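Local structure of hypothetical protein (Bacteroides uniformis, 4QE0) at residues 29-34 with 138-143; 39-44 with 122-127; 106-111 with 163-168. The protein is of unknown function, a member of the DUF5043 family whose fold sets helices against an antiparallel beta-sheet. One frame throughout, in Å; residues are numbered along the deposited sequence.

Contact 1 of 3, residues 29-34 with 138-143; sequences YTYQCD and VYREIE
Tyr31 and Glu143 reach toward each other tip to tip, and their bond joins strand 29-36 to helix 136-143. The phenol OH donates to Glu143 OE1 over 2.6 Å, coming from above the carboxylate plane. From the opposite face of that plane Arg140 NH1 grips the same OE1 at 2.9 Å, closing a salt bridge within the helix. OE2 is held by Asn46 ND2, which further restrains the carboxylate. The double grip, with a cation on one side, would probably favour the ionised form of this buried acid. These polar bonds hold the buried part, with Arg140 CD and Tyr139 CB near the Tyr31 ring, the latter 4.4 Å from Tyr31 CE2, while the Tyr139 hydroxyl turns to the carbonyl of Tyr131.

The partly exposed side is made differently. Arg140 slides past Tyr29 in the opposite direction, and its guanidinium lies flat on the ring in an offset stack, the planes 19° apart. A bend at chi2 (66°) puts CD above the centre of the ring, 3.7 Å from the centroid, in a CH-pi contact. The guanidinium itself is shifted toward the backbone of Tyr29, its centre facing CB. NE and NH2 bind a glycerol, probably from the crystallisation liquor. A buried, charge-assisted anchor thus stands beside a partly exposed stack of ring and guanidinium. With the strand and helix directions 107° apart, the arrangement is that of an alpha/beta layer, a helix laid across one face of an antiparallel sheet.

Contact 2 of 3, residues 39-44 with 122-127; sequences SQFVTL and NFNFFT
Two neighbouring strands in the interior of the antiparallel sheet, 41-45 and 118-126, pair from Phe41 opposite Phe126 to Leu44 opposite Phe123. Leu44 N donates to Phe123 O and Phe123 N to Leu44 O in one hydrogen-bonded pair; Val42 and Phe125 make the other, closed by a 2.7 Å bond from Val42 N to Phe125 O. Its return bond is longer, Phe125 N to Val42 O at 3.3 Å, and Val42 O also accepts from Asn124 ND2 at 3.1 Å. The two donors come from opposite faces of that carbonyl's plane. The side-chain amide is thereby tied to the partner strand, and its plane lies only 6° from that of the Phe41 ring beside it.

Alternation along the strands sorts the side chains onto two faces. Val42, Leu44, Phe123 and Phe125 form the buried one, toward helix 136-143: Val42 CB sits over a face of the Phe125 ring, and Leu44 CD2 meets its edge at CE2. On the other face Phe41 and Phe126 pair obliquely, planes 55° apart, with Phe41 CD1 over the rim of the Phe126 ring, 3.5 Å from CZ. The edge of that ring receives Ser39 O in its plane, 3.3 Å from CD2. An alanine in place of Phe126 would probably leave Phe41 without its aromatic mate and open a gap beside Ser39. Beyond the last bridge the loops stay joined: Thr127 N binds Gln40 O, and Thr127 OG1 donates to Gln40 OE1 at 2.6 Å on a lone pair. Ser39 OG, which also bonds Asp36, accepts from Phe41 N in an ST turn.

Contact 3 of 3, residues 106-111 with 163-168; sequences MITMLL and YIMLAW
The 2.8 Å bond from Leu111 N to Ile164 O is the shortest of six backbone hydrogen bonds joining strands 106-111 and 164-169. Ile164 N answers to Leu111 O, and the Met109-Leu166 and Ile107-Trp168 pairs repeat the reciprocal scheme, all six bonds being nearly straight.

The heaviest packing is at Trp168. Its CG lies between its own N and carbonyl carbon (chi1 76°), and the indole extends across to Ile107, whose CB stands over the six-membered ring, 3.8 Å from the centroid and 10° off the normal. The CG2 methyl adds a contact of 3.6 Å with Trp168 CH2. Met109, a selenomethionine, comes to the rim of the indole: its CG lies at the edge, in plane, while CE comes to 3.6 Å from CZ3 and the selenium makes an oblique Met-aromatic contact. Bending at chi3 (-65°) directs CE to this place, where it also meets Leu166 CD1 at 4.0 Å. Within this chain, strand 164-169 is an outermost strand of the six-stranded antiparallel sheet, and the indole extends its apolar face at that margin; Val88 of helix 78-90 packs on both Ile107 and Trp168, and the indole NH is bonded to Gln170.

Leu111 CD1 carries the same face onward to Leu166 CD1. On the face of Thr108, Leu110, Met165 and Ala167, the strands come close where Thr108 pairs with Ala167, its OG1 3.3 Å from the alanine CB. Selenomethionine Met165 then lies alongside Leu110, its CG touching Leu110 CD2 and also Thr108 CG2. The same Leu110 CD2 methyl also meets Tyr163, 3.4 Å from CE2 of the ring, whose hydroxyl is anchored on the carbonyl of Glu54.

All three contacts are built on one sheet, and contact 2 joins the other two. Its centre is 12 Å from that of contact 1, and Asp34 O meets Thr43 N at 2.9 Å in a probable hydrogen bond; Leu44 CD2 also packs 3.4 Å from Tyr139 CD2. Toward contact 3, 15 Å away between centres, Asn122 O and Thr108 N are 2.9 Å apart, again probably bonded, and Phe123 touches Ile107. Contacts 1 and 3 do not touch, their nearest atoms being about 5 Å apart. No active site is known; separate glycerols, probably from the crystallisation liquor, lie at Arg140 in contact 1 and about 4 Å from the Leu166 side chain in contact 3.

Contact 1 of 3, residues 29-34 with 138-143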
loop_
_atom_site.group_PDB
_atom_site.type_symbol
_atom_site.label_atom_id
_atom_site.label_comp_id
_atom_site.label_asym_id
_atom_site.label_seq_id
_atom_site.Cartn_x
_atom_site.Cartn_y
_atom_site.Cartn_z
ATOM N N TYR A 29 -12.858 15.178 8.507
ATOM C CA TYR A 29 -13.667 13.970 8.540
ATOM C C TYR A 29 -14.179 13.683 9.943
ATOM O O TYR A 29 -13.641 14.193 10.924
ATOM C CB TYR A 29 -12.880 12.768 7.976
ATOM C CG TYR A 29 -11.607 12.384 8.716
ATOM C CD1 TYR A 29 -10.380 12.940 8.380
ATOM C CD2 TYR A 29 -11.632 11.450 9.742
ATOM C CE1 TYR A 29 -9.220 12.586 9.047
ATOM C CE2 TYR A 29 -10.477 11.093 10.415
ATOM C CZ TYR A 29 -9.277 11.645 10.060
ATOM O OH TYR A 29 -8.140 11.288 10.741
ATOM N N THR A 30 -15.229 12.876 10.009
ATOM C CA THR A 30 -15.799 12.428 11.254
ATOM C C THR A 30 -15.906 10.900 11.264
ATOM O O THR A 30 -16.402 10.316 10.320
ATOM C CB THR A 30 -17.196 13.026 11.474
ATOM O OG1 THR A 30 -17.101 14.446 11.447
ATOM C CG2 THR A 30 -17.754 12.604 12.811
ATOM N N TYR A 31 -15.418 10.283 12.340
ATOM C CA TYR A 31 -15.559 8.853 12.559
ATOM C C TYR A 31 -16.503 8.588 13.713
ATOM O O TYR A 31 -16.519 9.315 14.716
ATOM C CB TYR A 31 -14.202 8.196 12.852
ATOM C CG TYR A 31 -13.575 7.526 11.641
ATOM C CD1 TYR A 31 -13.370 8.223 10.447
ATOM C CD2 TYR A 31 -13.197 6.200 11.688
ATOM C CE1 TYR A 31 -12.786 7.618 9.340
ATOM C CE2 TYR A 31 -12.617 5.582 10.587
ATOM C CZ TYR A 31 -12.416 6.287 9.419
ATOM O OH TYR A 31 -11.848 5.658 8.329
ATOM N N GLN A 32 -17.273 7.527 13.565
ATOM C CA GLN A 32 -18.152 7.024 14.602
ATOM C C GLN A 32 -17.514 5.781 15.195
ATOM O O GLN A 32 -17.017 4.911 14.472
ATOM C CB GLN A 32 -19.519 6.662 14.015
ATOM C CG GLN A 32 -20.530 6.141 15.034
ATOM C CD GLN A 32 -20.821 7.162 16.115
ATOM O OE1 GLN A 32 -20.833 8.370 15.848
ATOM N NE2 GLN A 32 -20.994 6.697 17.346
ATOM N N CYS A 33 -17.536 5.713 16.511
ATOM C CA CYS A 33 -17.052 4.581 17.247
ATOM C C CYS A 33 -18.242 4.003 18.045
ATOM O O CYS A 33 -18.744 4.645 18.940
ATOM C CB CYS A 33 -15.923 5.065 18.148
ATOM S SG CYS A 33 -15.364 3.912 19.399
ATOM N N ASP A 34 -18.708 2.819 17.673
ATOM C CA ASP A 34 -19.801 2.136 18.366
ATOM C C ASP A 34 -19.212 1.010 19.200
ATOM O O ASP A 34 -18.479 0.172 18.679
ATOM C CB ASP A 34 -20.808 1.538 17.362
ATOM C CG ASP A 34 -21.636 2.586 16.645
ATOM O OD1 ASP A 34 -21.754 3.730 17.140
ATOM O OD2 ASP A 34 -22.179 2.245 15.563
ATOM N N VAL A 138 -4.359 6.531 11.391
ATOM C CA VAL A 138 -3.994 5.245 10.786
ATOM C C VAL A 138 -5.189 4.589 10.073
ATOM O O VAL A 138 -5.091 4.181 8.911
ATOM C CB VAL A 138 -3.401 4.273 11.827
ATOM C CG1 VAL A 138 -3.143 2.899 11.229
ATOM C CG2 VAL A 138 -2.096 4.836 12.371
ATOM N N TYR A 139 -6.311 4.489 10.779
ATOM C CA TYR A 139 -7.533 3.948 10.208
ATOM C C TYR A 139 -8.016 4.775 9.029
ATOM O O TYR A 139 -8.422 4.240 7.994
ATOM C CB TYR A 139 -8.628 3.819 11.280
ATOM C CG TYR A 139 -8.265 2.836 12.360
ATOM C CD1 TYR A 139 -8.094 1.491 12.055
ATOM C CD2 TYR A 139 -8.071 3.234 13.675
ATOM C CE1 TYR A 139 -7.723 0.583 13.029
ATOM C CE2 TYR A 139 -7.722 2.326 14.658
ATOM C CZ TYR A 139 -7.558 1.004 14.337
ATOM O OH TYR A 139 -7.193 0.083 15.287
ATOM N N ARG A 140 -7.981 6.082 9.173
ATOM C CA ARG A 140 -8.362 6.955 8.070
ATOM C C ARG A 140 -7.509 6.697 6.829
ATOM O O ARG A 140 -8.037 6.650 5.730
ATOM C CB ARG A 140 -8.263 8.430 8.496
ATOM C CG ARG A 140 -8.490 9.433 7.368
ATOM C CD ARG A 140 -9.906 9.374 6.852
ATOM N NE ARG A 140 -10.157 10.471 5.921
ATOM C CZ ARG A 140 -11.294 10.646 5.259
ATOM N NH1 ARG A 140 -12.294 9.774 5.357
ATOM N NH2 ARG A 140 -11.422 11.694 4.471
ATOM N N GLU A 141 -6.193 6.576 6.999
ATOM C CA GLU A 141 -5.282 6.338 5.878
ATOM C C GLU A 141 -5.620 5.029 5.161
ATOM O O GLU A 141 -5.646 4.967 3.924
ATOM C CB GLU A 141 -3.817 6.290 6.331
ATOM C CG GLU A 141 -2.850 5.868 5.215
ATOM C CD GLU A 141 -1.399 5.726 5.664
ATOM O OE1 GLU A 141 -1.009 6.357 6.665
ATOM O OE2 GLU A 141 -0.635 4.990 5.004
ATOM N N ILE A 142 -5.909 3.995 5.936
ATOM C CA ILE A 142 -6.321 2.722 5.361
ATOM C C ILE A 142 -7.604 2.887 4.560
ATOM O O ILE A 142 -7.692 2.424 3.422
ATOM C CB ILE A 142 -6.490 1.657 6.449
ATOM C CG1 ILE A 142 -5.142 1.353 7.089
ATOM C CG2 ILE A 142 -7.102 0.397 5.865
ATOM C CD1 ILE A 142 -5.253 0.535 8.356
ATOM N N GLU A 143 -8.604 3.538 5.154
ATOM C CA GLU A 143 -9.878 3.768 4.469
ATOM C C GLU A 143 -9.659 4.478 3.130
ATOM O O GLU A 143 -10.153 4.045 2.100
ATOM C CB GLU A 143 -10.811 4.618 5.333
ATOM C CG GLU A 143 -12.138 4.981 4.668
ATOM C CD GLU A 143 -12.831 6.244 5.190
ATOM O OE1 GLU A 143 -12.333 6.935 6.093
ATOM O OE2 GLU A 143 -13.915 6.555 4.643
#

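Contact 2 of 3, residues 39-44 with 122-127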
loop_
_atom_site.group_PDB
_atom_site.type_symbol
_atom_site.label_atom_id
_atom_site.label_comp_id
_atom_site.label_asym_id
_atom_site.label_seq_id
_atom_site.Cartn_x
_atom_site.Cartn_y
_atom_site.Cartn_z
ATOM N N SER A 39 -19.581 -7.105 25.412
ATOM C CA SER A 39 -18.481 -7.787 24.710
ATOM C C SER A 39 -17.224 -6.921 24.541
ATOM O O SER A 39 -16.163 -7.447 24.228
ATOM C CB SER A 39 -18.965 -8.190 23.327
ATOM O OG SER A 39 -19.252 -7.021 22.581
ATOM N N GLN A 40 -17.372 -5.614 24.726
ATOM C CA GLN A 40 -16.325 -4.631 24.461
ATOM C C GLN A 40 -15.853 -4.649 22.981
ATOM O O GLN A 40 -14.715 -4.314 22.681
ATOM C CB GLN A 40 -15.178 -4.825 25.446
ATOM C CG GLN A 40 -15.590 -4.464 26.874
ATOM C CD GLN A 40 -15.811 -2.981 27.016
ATOM O OE1 GLN A 40 -14.887 -2.200 26.828
ATOM N NE2 GLN A 40 -17.029 -2.579 27.346
ATOM N N PHE A 41 -16.766 -5.021 22.090
ATOM C CA PHE A 41 -16.521 -5.066 20.648
ATOM C C PHE A 41 -16.765 -3.690 20.045
ATOM O O PHE A 41 -17.788 -3.050 20.324
ATOM C CB PHE A 41 -17.484 -6.075 20.027
ATOM C CG PHE A 41 -17.197 -6.427 18.594
ATOM C CD1 PHE A 41 -15.981 -6.976 18.245
ATOM C CD2 PHE A 41 -18.157 -6.250 17.615
ATOM C CE1 PHE A 41 -15.721 -7.344 16.943
ATOM C CE2 PHE A 41 -17.896 -6.616 16.296
ATOM C CZ PHE A 41 -16.685 -7.165 15.976
ATOM N N VAL A 42 -15.801 -3.216 19.264
ATOM C CA VAL A 42 -15.824 -1.894 18.674
ATOM C C VAL A 42 -16.066 -1.999 17.185
ATOM O O VAL A 42 -15.473 -2.841 16.534
ATOM C CB VAL A 42 -14.485 -1.169 18.876
ATOM C CG1 VAL A 42 -14.536 0.234 18.293
ATOM C CG2 VAL A 42 -14.104 -1.139 20.346
ATOM N N THR A 43 -16.929 -1.129 16.669
ATOM C CA THR A 43 -17.134 -0.957 15.228
ATOM C C THR A 43 -16.785 0.512 14.950
ATOM O O THR A 43 -17.389 1.413 15.517
ATOM C CB THR A 43 -18.586 -1.291 14.815
ATOM O OG1 THR A 43 -18.913 -2.628 15.230
ATOM C CG2 THR A 43 -18.771 -1.175 13.303
ATOM N N LEU A 44 -15.757 0.732 14.136
ATOM C CA LEU A 44 -15.187 2.049 13.878
ATOM C C LEU A 44 -15.317 2.359 12.402
ATOM O O LEU A 44 -14.859 1.575 11.559
ATOM C CB LEU A 44 -13.715 2.048 14.305
ATOM C CG LEU A 44 -12.922 3.343 14.119
ATOM C CD1 LEU A 44 -13.506 4.416 15.037
ATOM C CD2 LEU A 44 -11.439 3.134 14.396
ATOM N N ASN A 122 -14.839 -0.281 7.039
ATOM C CA ASN A 122 -14.977 -0.174 8.477
ATOM C C ASN A 122 -14.074 -1.167 9.173
ATOM O O ASN A 122 -13.512 -2.065 8.524
ATOM C CB ASN A 122 -16.435 -0.264 8.924
ATOM C CG ASN A 122 -17.076 -1.599 8.622
ATOM O OD1 ASN A 122 -16.690 -2.607 9.175
ATOM N ND2 ASN A 122 -18.104 -1.589 7.787
ATOM N N PHE A 123 -13.880 -0.949 10.461
ATOM C CA PHE A 123 -12.913 -1.686 11.268
ATOM C C PHE A 123 -13.606 -2.273 12.511
ATOM O O PHE A 123 -14.513 -1.651 13.086
ATOM C CB PHE A 123 -11.780 -0.761 11.687
ATOM C CG PHE A 123 -11.086 -0.092 10.544
ATOM C CD1 PHE A 123 -10.132 -0.780 9.810
ATOM C CD2 PHE A 123 -11.424 1.195 10.143
ATOM C CE1 PHE A 123 -9.513 -0.178 8.720
ATOM C CE2 PHE A 123 -10.794 1.797 9.055
ATOM C CZ PHE A 123 -9.827 1.108 8.353
ATOM N N ASN A 124 -13.162 -3.459 12.935
ATOM C CA ASN A 124 -13.647 -4.062 14.171
ATOM C C ASN A 124 -12.469 -4.564 14.988
ATOM O O ASN A 124 -11.499 -5.101 14.449
ATOM C CB ASN A 124 -14.602 -5.243 13.930
ATOM C CG ASN A 124 -15.922 -4.833 13.323
ATOM O OD1 ASN A 124 -16.162 -5.086 12.161
ATOM N ND2 ASN A 124 -16.780 -4.205 14.103
ATOM N N PHE A 125 -12.561 -4.361 16.299
ATOM C CA PHE A 125 -11.601 -4.888 17.248
ATOM C C PHE A 125 -12.236 -4.759 18.641
ATOM O O PHE A 125 -13.368 -4.308 18.753
ATOM C CB PHE A 125 -10.283 -4.100 17.203
ATOM C CG PHE A 125 -10.467 -2.605 17.230
ATOM C CD1 PHE A 125 -10.576 -1.917 18.440
ATOM C CD2 PHE A 125 -10.509 -1.880 16.037
ATOM C CE1 PHE A 125 -10.758 -0.551 18.455
ATOM C CE2 PHE A 125 -10.659 -0.510 16.047
ATOM C CZ PHE A 125 -10.781 0.157 17.252
ATOM N N PHE A 126 -11.518 -5.152 19.679
ATOM C CA PHE A 126 -12.049 -5.069 21.050
ATOM C C PHE A 126 -11.310 -3.995 21.830
ATOM O O PHE A 126 -10.146 -3.721 21.555
ATOM C CB PHE A 126 -11.918 -6.421 21.736
ATOM C CG PHE A 126 -12.799 -7.492 21.137
ATOM C CD1 PHE A 126 -12.388 -8.235 20.036
ATOM C CD2 PHE A 126 -14.034 -7.769 21.694
ATOM C CE1 PHE A 126 -13.197 -9.219 19.496
ATOM C CE2 PHE A 126 -14.840 -8.760 21.177
ATOM C CZ PHE A 126 -14.429 -9.487 20.078
ATOM N N THR A 127 -11.969 -3.408 22.829
ATOM C CA THR A 127 -11.366 -2.309 23.575
ATOM C C THR A 127 -10.155 -2.753 24.387
ATOM O O THR A 127 -9.297 -1.934 24.732
ATOM C CB THR A 127 -12.331 -1.689 24.577
ATOM O OG1 THR A 127 -12.637 -2.666 25.572
ATOM C CG2 THR A 127 -13.584 -1.206 23.897
#

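Contact 3 of 3, residues 106-111 with 163-168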
loop_
_atom_site.group_PDB
_atom_site.type_symbol
_atom_site.label_atom_id
_atom_site.label_comp_id
_atom_site.label_asym_id
_atom_site.label_seq_id
_atom_site.Cartn_x
_atom_site.Cartn_y
_atom_site.Cartn_z
HETATM N N MSE A 106 -9.943 -6.648 12.369
HETATM C CA MSE A 106 -10.870 -6.964 11.291
HETATM C C MSE A 106 -11.076 -5.747 10.443
HETATM O O MSE A 106 -11.372 -4.670 10.946
HETATM C CB MSE A 106 -12.234 -7.466 11.773
HETATM C CG MSE A 106 -13.042 -7.850 10.539
HETATM SE SE MSE A 106 -14.426 -9.136 11.015
HETATM C CE MSE A 106 -15.954 -7.889 11.153
ATOM N N ILE A 107 -10.886 -5.906 9.139
ATOM C CA ILE A 107 -11.133 -4.858 8.162
ATOM C C ILE A 107 -12.239 -5.337 7.256
ATOM O O ILE A 107 -12.232 -6.495 6.822
ATOM C CB ILE A 107 -9.878 -4.531 7.287
ATOM C CG1 ILE A 107 -8.648 -4.283 8.158
ATOM C CG2 ILE A 107 -10.127 -3.325 6.387
ATOM C CD1 ILE A 107 -7.788 -5.508 8.362
ATOM N N THR A 108 -13.170 -4.439 6.927
ATOM C CA THR A 108 -14.248 -4.750 6.003
ATOM C C THR A 108 -14.297 -3.712 4.881
ATOM O O THR A 108 -14.337 -2.509 5.151
ATOM C CB THR A 108 -15.603 -4.819 6.754
ATOM O OG1 THR A 108 -15.561 -5.842 7.786
ATOM C CG2 THR A 108 -16.726 -5.127 5.825
HETATM N N MSE A 109 -14.273 -4.195 3.650
HETATM C CA MSE A 109 -14.481 -3.371 2.452
HETATM C C MSE A 109 -15.838 -3.730 1.919
HETATM O O MSE A 109 -16.167 -4.927 1.768
HETATM C CB MSE A 109 -13.452 -3.676 1.360
HETATM C CG MSE A 109 -12.074 -3.193 1.705
HETATM SE SE MSE A 109 -10.847 -3.589 0.156
HETATM C CE MSE A 109 -10.814 -5.540 0.112
ATOM N N LEU A 110 -16.653 -2.711 1.652
ATOM C CA LEU A 110 -17.953 -2.912 1.020
ATOM C C LEU A 110 -17.869 -2.399 -0.404
ATOM O O LEU A 110 -17.605 -1.210 -0.638
ATOM C CB LEU A 110 -19.049 -2.209 1.787
ATOM C CG LEU A 110 -19.123 -2.563 3.284
ATOM C CD1 LEU A 110 -20.342 -1.944 3.936
ATOM C CD2 LEU A 110 -19.129 -4.073 3.471
ATOM N N LEU A 111 -18.085 -3.305 -1.351
ATOM C CA LEU A 111 -17.924 -3.010 -2.754
ATOM C C LEU A 111 -19.243 -2.770 -3.474
ATOM O O LEU A 111 -20.260 -3.400 -3.165
ATOM C CB LEU A 111 -17.240 -4.169 -3.465
ATOM C CG LEU A 111 -15.937 -4.758 -2.920
ATOM C CD1 LEU A 111 -15.462 -5.816 -3.897
ATOM C CD2 LEU A 111 -14.876 -3.740 -2.656
ATOM N N TYR A 163 -24.710 -4.980 -1.899
ATOM C CA TYR A 163 -23.273 -4.697 -1.853
ATOM C C TYR A 163 -22.520 -5.996 -1.627
ATOM O O TYR A 163 -23.096 -7.020 -1.238
ATOM C CB TYR A 163 -22.932 -3.654 -0.778
ATOM C CG TYR A 163 -23.137 -4.117 0.644
ATOM C CD1 TYR A 163 -24.387 -3.993 1.274
ATOM C CD2 TYR A 163 -22.089 -4.692 1.365
ATOM C CE1 TYR A 163 -24.568 -4.420 2.580
ATOM C CE2 TYR A 163 -22.267 -5.132 2.669
ATOM C CZ TYR A 163 -23.502 -4.997 3.274
ATOM O OH TYR A 163 -23.653 -5.441 4.570
ATOM N N ILE A 164 -21.228 -5.953 -1.906
ATOM C CA ILE A 164 -20.391 -7.106 -1.737
ATOM C C ILE A 164 -19.470 -6.871 -0.532
ATOM O O ILE A 164 -18.769 -5.875 -0.497
ATOM C CB ILE A 164 -19.589 -7.337 -3.005
ATOM C CG1 ILE A 164 -20.514 -7.703 -4.186
ATOM C CG2 ILE A 164 -18.562 -8.440 -2.777
ATOM C CD1 ILE A 164 -19.863 -7.605 -5.555
HETATM N N MSE A 165 -19.504 -7.757 0.462
HETATM C CA MSE A 165 -18.709 -7.568 1.673
HETATM C C MSE A 165 -17.486 -8.445 1.711
HETATM O O MSE A 165 -17.584 -9.676 1.632
HETATM C CB MSE A 165 -19.535 -7.911 2.914
HETATM C CG MSE A 165 -18.691 -7.660 4.163
HETATM SE SE MSE A 165 -19.798 -8.066 5.742
HETATM C CE MSE A 165 -19.683 -10.011 5.736
ATOM N N LEU A 166 -16.321 -7.816 1.838
ATOM C CA LEU A 166 -15.060 -8.534 1.980
ATOM C C LEU A 166 -14.460 -8.160 3.313
ATOM O O LEU A 166 -13.927 -7.050 3.473
ATOM C CB LEU A 166 -14.120 -8.186 0.814
ATOM C CG LEU A 166 -14.564 -8.491 -0.633
ATOM C CD1 LEU A 166 -13.458 -8.073 -1.601
ATOM C CD2 LEU A 166 -14.932 -9.955 -0.845
ATOM N N ALA A 167 -14.576 -9.066 4.276
ATOM C CA ALA A 167 -14.112 -8.821 5.628
ATOM C C ALA A 167 -13.023 -9.830 5.938
ATOM O O ALA A 167 -13.177 -11.033 5.661
ATOM C CB ALA A 167 -15.266 -8.963 6.613
ATOM N N TRP A 168 -11.932 -9.352 6.530
ATOM C CA TRP A 168 -10.816 -10.228 6.860
ATOM C C TRP A 168 -10.071 -9.781 8.093
ATOM O O TRP A 168 -10.165 -8.623 8.494
ATOM C CB TRP A 168 -9.875 -10.361 5.664
ATOM C CG TRP A 168 -8.957 -9.191 5.384
ATOM C CD1 TRP A 168 -7.626 -9.118 5.704
ATOM C CD2 TRP A 168 -9.278 -7.929 4.762
ATOM N NE1 TRP A 168 -7.105 -7.922 5.295
ATOM C CE2 TRP A 168 -8.080 -7.172 4.705
ATOM C CE3 TRP A 168 -10.434 -7.383 4.224
ATOM C CZ2 TRP A 168 -8.014 -5.892 4.127
ATOM C CZ3 TRP A 168 -10.370 -6.111 3.646
ATOM C CH2 TRP A 168 -9.164 -5.377 3.610
#